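Local coordinates for Ral guanine nucleotide dissociation stimulator-like 2 (Mus musculus, PDB 4JGW), which probably acts as a guanine nucleotide exchange factor for small G proteins and binds GTP-loaded Rap1A and H-Ras in vitro, at residues T249-Q252 / F253-A257; T211-D214 / A215-F218; S309-A312 / V313-A316. All coordinates share one frame; numbering follows the deposited sequence.

Interaction 1. Residues T249-Q252 / F253-A257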
loop_
_atom_site.group_PDB
_atom_site.type_symbol
_atom_site.label_atom_id
_atom_site.label_comp_id
_atom_site.label_asym_id
_atom_site.label_seq_id
_atom_site.Cartn_x
_atom_site.Cartn_y
_atom_site.Cartn_z
ATOM N N THR A 249 4.629 -1.039 8.959
ATOM C CA THR A 249 4.982 -2.162 8.092
ATOM C C THR A 249 6.504 -2.271 7.929
ATOM O O THR A 249 7.063 -3.372 7.949
ATOM C CB THR A 249 4.303 -2.031 6.701
ATOM O OG1 THR A 249 2.881 -2.077 6.857
ATOM C CG2 THR A 249 4.733 -3.150 5.767
ATOM N N VAL A 250 7.159 -1.124 7.768
ATOM C CA VAL A 250 8.610 -1.071 7.574
ATOM C C VAL A 250 9.344 -1.418 8.875
ATOM O O VAL A 250 10.366 -2.105 8.848
ATOM C CB VAL A 250 9.068 0.310 7.023
ATOM C CG1 VAL A 250 10.592 0.396 6.935
ATOM C CG2 VAL A 250 8.451 0.568 5.650
ATOM N N THR A 251 8.801 -0.951 9.999
ATOM C CA THR A 251 9.363 -1.228 11.321
ATOM C C THR A 251 9.422 -2.735 11.582
ATOM O O THR A 251 10.470 -3.254 11.973
ATOM C CB THR A 251 8.565 -0.511 12.445
ATOM O OG1 THR A 251 8.472 0.888 12.152
ATOM C CG2 THR A 251 9.245 -0.688 13.802
ATOM N N GLN A 252 8.305 -3.425 11.348
ATOM C CA GLN A 252 8.224 -4.877 11.516
ATOM C C GLN A 252 9.147 -5.613 10.551
ATOM O O GLN A 252 9.811 -6.573 10.941
ATOM C CB GLN A 252 6.778 -5.367 11.370
ATOM C CG GLN A 252 6.578 -6.884 11.502
ATOM C CD GLN A 252 6.915 -7.434 12.886
ATOM O OE1 GLN A 252 6.838 -6.727 13.888
ATOM N NE2 GLN A 252 7.276 -8.707 12.939
ATOM N N PHE A 253 9.190 -5.154 9.298
ATOM C CA PHE A 253 10.135 -5.677 8.311
ATOM C C PHE A 253 11.570 -5.601 8.835
ATOM O O PHE A 253 12.320 -6.575 8.738
ATOM C CB PHE A 253 10.007 -4.924 6.978
ATOM C CG PHE A 253 11.082 -5.265 5.976
ATOM C CD1 PHE A 253 10.891 -6.290 5.056
ATOM C CD2 PHE A 253 12.283 -4.555 5.951
ATOM C CE1 PHE A 253 11.877 -6.607 4.127
ATOM C CE2 PHE A 253 13.281 -4.867 5.032
ATOM C CZ PHE A 253 13.078 -5.897 4.117
ATOM N N ASN A 254 11.934 -4.443 9.391
ATOM C CA ASN A 254 13.268 -4.217 9.949
ATOM C C ASN A 254 13.541 -5.035 11.212
ATOM O O ASN A 254 14.681 -5.429 11.461
ATOM C CB ASN A 254 13.498 -2.725 10.227
ATOM C CG ASN A 254 13.630 -1.893 8.952
ATOM O OD1 ASN A 254 13.970 -2.403 7.881
ATOM N ND2 ASN A 254 13.374 -0.596 9.074
ATOM N N LYS A 255 12.494 -5.280 12.002
ATOM C CA LYS A 255 12.596 -6.116 13.203
ATOM C C LYS A 255 12.911 -7.568 12.851
ATOM O O LYS A 255 13.713 -8.217 13.530
ATOM C CB LYS A 255 11.310 -6.052 14.035
ATOM C CG LYS A 255 11.163 -4.799 14.880
ATOM C CD LYS A 255 9.945 -4.890 15.796
ATOM C CE LYS A 255 9.594 -3.526 16.382
ATOM N NZ LYS A 255 8.376 -3.575 17.242
ATOM N N VAL A 256 12.276 -8.068 11.792
ATOM C CA VAL A 256 12.497 -9.435 11.318
ATOM C C VAL A 256 13.923 -9.581 10.780
ATOM O O VAL A 256 14.636 -10.520 11.145
ATOM C CB VAL A 256 11.447 -9.851 10.249
ATOM C CG1 VAL A 256 11.759 -11.231 9.678
ATOM C CG2 VAL A 256 10.045 -9.833 10.844
ATOM N N ALA A 257 14.330 -8.641 9.927
ATOM C CA ALA A 257 15.690 -8.597 9.386
ATOM C C ALA A 257 16.725 -8.447 10.497
ATOM O O ALA A 257 17.798 -9.052 10.441
ATOM C CB ALA A 257 15.829 -7.466 8.372
#
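Gln252 and Val256, one turn apart on the same helix, are joined by a backbone hydrogen bond and also touch through their side chains. The amide N-H of Val256 donates to the carbonyl oxygen of Gln252, and the side chain of Gln252 bends at chi2 (65°) so that NE2 lies 3.7 Å from Val256 CG2. The backbone polar groups here are spent on i to i+4 bonds: Phe253 N to Thr249 O, Asn254 N to Val250 O at 2.9 Å, and Lys255 N to Thr251 O, also 2.9 Å but less straight, with an N-H...O angle of 144°. The two threonine hydroxyls turn back toward the preceding turn: OG1 of Thr249 is hydrogen-bonded to Ser245 O and that of Thr251 to Arg247 O, so each hydroxyl is satisfied by the carbonyl four residues earlier. With its hydroxyl engaged, Thr251 offers its methyl to Lys255, CG2 lying 3.9 Å from CE; the two side chains run alongside each other, and the extended lysine carries its ammonium past the methyl. Asn254 lies beside Val250 in the same way, ND2 being 3.6 Å from CG1. Although ND2 also comes within 3.4 Å of Val250 O, the angle is too poor for a hydrogen bond, and that carbonyl is served by the backbone amide instead. Asn254 and Lys255 suit the exposed side, whereas Phe253 and Val256 are apolar because they face protein. Helix 244-264 is flanked by two others of the Ras-GEF catalytic region: Thr249 and Gln252 touch helix 203-219, while Phe253 and Val256 pack on helix 307-318.

Interaction 2. Residues T211-D214 / A215-F218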
loop_
_atom_site.group_PDB
_atom_site.type_symbol
_atom_site.label_atom_id
_atom_site.label_comp_id
_atom_site.label_asym_id
_atom_site.label_seq_id
_atom_site.Cartn_x
_atom_site.Cartn_y
_atom_site.Cartn_z
ATOM N N THR A 211 4.056 -14.230 9.465
ATOM C CA THR A 211 3.022 -13.879 8.493
ATOM C C THR A 211 1.784 -13.261 9.154
ATOM O O THR A 211 1.197 -12.325 8.611
ATOM C CB THR A 211 2.634 -15.089 7.615
ATOM O OG1 THR A 211 3.821 -15.673 7.066
ATOM C CG2 THR A 211 1.724 -14.666 6.471
ATOM N N LEU A 212 1.411 -13.771 10.327
ATOM C CA LEU A 212 0.300 -13.206 11.098
ATOM C C LEU A 212 0.533 -11.730 11.422
ATOM O O LEU A 212 -0.371 -10.910 11.278
ATOM C CB LEU A 212 0.073 -14.001 12.389
ATOM C CG LEU A 212 -1.217 -13.739 13.174
ATOM C CD1 LEU A 212 -2.424 -14.383 12.494
ATOM C CD2 LEU A 212 -1.080 -14.249 14.598
ATOM N N LEU A 213 1.749 -11.404 11.855
ATOM C CA LEU A 213 2.118 -10.026 12.167
ATOM C C LEU A 213 2.194 -9.161 10.906
ATOM O O LEU A 213 1.696 -8.033 10.895
ATOM C CB LEU A 213 3.444 -9.977 12.935
ATOM C CG LEU A 213 3.493 -10.566 14.351
ATOM C CD1 LEU A 213 4.931 -10.839 14.762
ATOM C CD2 LEU A 213 2.805 -9.661 15.371
ATOM N N ASP A 214 2.810 -9.699 9.853
ATOM C CA ASP A 214 2.928 -9.004 8.571
ATOM C C ASP A 214 1.571 -8.761 7.912
ATOM O O ASP A 214 1.333 -7.682 7.359
ATOM C CB ASP A 214 3.830 -9.780 7.605
ATOM C CG ASP A 214 5.290 -9.765 8.017
ATOM O OD1 ASP A 214 5.744 -8.777 8.636
ATOM O OD2 ASP A 214 5.989 -10.752 7.712
ATOM N N ALA A 215 0.694 -9.765 7.975
ATOM C CA ALA A 215 -0.623 -9.702 7.334
ATOM C C ALA A 215 -1.510 -8.608 7.916
ATOM O O ALA A 215 -2.085 -7.818 7.166
ATOM C CB ALA A 215 -1.332 -11.058 7.399
ATOM N N GLU A 216 -1.612 -8.554 9.246
ATOM C CA GLU A 216 -2.476 -7.566 9.896
ATOM C C GLU A 216 -1.992 -6.131 9.679
ATOM O O GLU A 216 -2.806 -5.213 9.572
ATOM C CB GLU A 216 -2.722 -7.882 11.383
ATOM C CG GLU A 216 -1.516 -7.775 12.308
ATOM C CD GLU A 216 -1.873 -7.958 13.785
ATOM O OE1 GLU A 216 -3.078 -8.066 14.115
ATOM O OE2 GLU A 216 -0.941 -7.991 14.619
ATOM N N LEU A 217 -0.673 -5.952 9.595
ATOM C CA LEU A 217 -0.090 -4.659 9.237
ATOM C C LEU A 217 -0.397 -4.293 7.785
ATOM O O LEU A 217 -0.705 -3.139 7.483
ATOM C CB LEU A 217 1.423 -4.647 9.478
ATOM C CG LEU A 217 1.897 -4.587 10.933
ATOM C CD1 LEU A 217 3.366 -4.924 11.011
ATOM C CD2 LEU A 217 1.624 -3.227 11.573
ATOM N N PHE A 218 -0.319 -5.279 6.895
ATOM C CA PHE A 218 -0.624 -5.055 5.486
ATOM C C PHE A 218 -2.111 -4.763 5.273
ATOM O O PHE A 218 -2.471 -3.994 4.380
ATOM C CB PHE A 218 -0.161 -6.235 4.621
ATOM C CG PHE A 218 -0.510 -6.090 3.161
ATOM C CD1 PHE A 218 -0.031 -5.014 2.417
ATOM C CD2 PHE A 218 -1.322 -7.029 2.535
ATOM C CE1 PHE A 218 -0.359 -4.876 1.074
ATOM C CE2 PHE A 218 -1.651 -6.901 1.190
ATOM C CZ PHE A 218 -1.172 -5.821 0.459
HETATM O O HOH W 1 1.351 -6.939 13.466
#
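Ala215 fits closely against the preceding turn: its N donates to Thr211 O at 2.7 Å, and its CB lies only 3.1 Å from the same oxygen. A small methyl suits this buried position, where Cys436 of helix 416-436 also touches it. At the other end of the tight side, Phe218 N donates to Asp214 O (3.0 Å), and the ring of Phe218 enters the apolar surface of helix 416-436. Asp214 is buried as well, but its OD2 is satisfied by Ser309 OG and Asn306 ND2. These residues belong to helix 203-219 of the mainly helical Ras-GEF (CDC25-homology) fold, where Leu213 packs on helices 445-453 and 244-264 and Leu217 on the latter. The opposite character appears around Glu216, which is exposed. Its amide makes only a weak bond to Leu212 O, 3.3 Å away, and Leu217 N is likewise weakly bonded to Leu213 O. A water bridges the two turns, donating to both Leu213 O and Glu216 OE2, at 2.8 Å each. The carboxylate can share that water because CG sits between the backbone N and the carbonyl carbon (chi1 67°), and the extended chain then lies beside Leu213, with OE2 4.2 Å from CD2.

Interaction 3. Residues S309-A312 / V313-A316; sequences SVYA and VVSA
Ser315 lies beneath the ring of Tyr311, its CB over one face in a CH-pi contact, 4.3 Å from the ring centroid and 13° off the ring normal. The methylene is offset toward the rim, and its nearest ring atom is CZ. The ring reaches over the next turn because CG of Tyr311 stands anti to the backbone N (chi1 -169°), which sends the side chain out beside its own carbonyl. Ser315 meets the same residue with its hydroxyl. With OG placed between the backbone N and the carbonyl carbon (chi1 66°), it donates to Tyr311 O at 2.7 Å, and the amide of Ser315 donates to that oxygen too, at 2.9 Å. Two donors from one residue therefore grip a single carbonyl, the serine hydroxyl being satisfied within the helix, while a residue this small leaves only a methylene against the ring. Val314 meets Tyr311 differently: the side chains cross obliquely, with CG1 4.0 Å from ring atom CD1. This is helix 307-318 of the Ras-GEF catalytic domain, a mainly helical fold, and its other side chains pack on three neighbouring helices. Val313 and Val314 continue the regular i to i+4 bonding to Ser309 O and Val310 O. Val313 turns toward helix 284-303, where it touches Ala298, and also meets Val260 of helix 244-264; beta-branched, compact side chains fill such interfaces without long flexible ends. Val314 faces Phe340 and Cys344 of helix 334-344. The ring of Tyr311 also meets those of Tyr390 and Phe347. Alanines also face helix 244-264: Ala312 touches Phe253 and Val256, and Ala316, whose N donates to Ala312 O at 3.2 Å, rests on Val260.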
loop_
_atom_site.group_PDB
_atom_site.type_symbol
_atom_site.label_atom_id
_atom_site.label_comp_id
_atom_site.label_asym_id
_atom_site.label_seq_id
_atom_site.Cartn_x
_atom_site.Cartn_y
_atom_site.Cartn_z
ATOM N N SER A 309 8.450 -11.068 4.548
ATOM C CA SER A 309 9.411 -11.712 5.447
ATOM C C SER A 309 10.458 -12.549 4.710
ATOM O O SER A 309 11.571 -12.720 5.211
ATOM C CB SER A 309 8.711 -12.522 6.535
ATOM O OG SER A 309 8.396 -11.688 7.635
ATOM N N VAL A 310 10.110 -13.056 3.527
ATOM C CA VAL A 310 11.099 -13.692 2.648
ATOM C C VAL A 310 12.235 -12.713 2.374
ATOM O O VAL A 310 13.406 -13.056 2.538
ATOM C CB VAL A 310 10.490 -14.186 1.308
ATOM C CG1 VAL A 310 11.588 -14.555 0.309
ATOM C CG2 VAL A 310 9.602 -15.378 1.543
ATOM N N TYR A 311 11.876 -11.492 1.979
ATOM C CA TYR A 311 12.867 -10.462 1.689
ATOM C C TYR A 311 13.584 -9.976 2.941
ATOM O O TYR A 311 14.774 -9.677 2.890
ATOM C CB TYR A 311 12.254 -9.279 0.935
ATOM C CG TYR A 311 13.301 -8.325 0.396
ATOM C CD1 TYR A 311 14.144 -8.701 -0.649
ATOM C CD2 TYR A 311 13.461 -7.057 0.940
ATOM C CE1 TYR A 311 15.113 -7.830 -1.144
ATOM C CE2 TYR A 311 14.427 -6.177 0.453
ATOM C CZ TYR A 311 15.246 -6.571 -0.587
ATOM O OH TYR A 311 16.200 -5.706 -1.070
ATOM N N ALA A 312 12.859 -9.900 4.056
ATOM C CA ALA A 312 13.445 -9.496 5.330
ATOM C C ALA A 312 14.581 -10.433 5.728
ATOM O O ALA A 312 15.662 -9.980 6.101
ATOM C CB ALA A 312 12.385 -9.445 6.418
ATOM N N VAL A 313 14.332 -11.735 5.618
ATOM C CA VAL A 313 15.310 -12.751 5.995
ATOM C C VAL A 313 16.450 -12.834 4.978
ATOM O O VAL A 313 17.619 -12.856 5.359
ATOM C CB VAL A 313 14.645 -14.141 6.202
ATOM C CG1 VAL A 313 15.688 -15.207 6.493
ATOM C CG2 VAL A 313 13.629 -14.082 7.338
ATOM N N VAL A 314 16.106 -12.869 3.691
ATOM C CA VAL A 314 17.105 -12.999 2.630
ATOM C C VAL A 314 18.058 -11.792 2.559
ATOM O O VAL A 314 19.260 -11.968 2.352
ATOM C CB VAL A 314 16.457 -13.324 1.247
ATOM C CG1 VAL A 314 15.963 -12.065 0.542
ATOM C CG2 VAL A 314 17.432 -14.077 0.357
ATOM N N SER A 315 17.527 -10.583 2.754
ATOM C CA SER A 315 18.351 -9.372 2.732
ATOM C C SER A 315 19.253 -9.298 3.961
ATOM O O SER A 315 20.382 -8.809 3.882
ATOM C CB SER A 315 17.493 -8.109 2.615
ATOM O OG SER A 315 16.690 -7.915 3.767
ATOM N N ALA A 316 18.743 -9.790 5.088
ATOM C CA ALA A 316 19.523 -9.902 6.318
ATOM C C ALA A 316 20.686 -10.882 6.157
ATOM O O ALA A 316 21.782 -10.633 6.653
ATOM C CB ALA A 316 18.632 -10.319 7.473
#

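Each contact spans about two turns of a different helix in the Ras-GEF region, and helix 244-264 lies against both of the others. Interaction 1 is a surface contact, interaction 2 is partly buried and interaction 3 is buried. Interaction 1 meets interaction 2 through Gln252, whose CB is 3.5 Å from Leu217 CD1, and meets interaction 3 largely through apolar side chains, Phe253 CZ lying 3.4 Å from Tyr311 CD2. Interactions 2 and 3 join instead through a hydrogen bond between a carboxylate and a hydroxyl. Water enters the chemistry of 211-218, whereas in 309-316 a side-chain hydroxyl and an aromatic face supplement the backbone bonds.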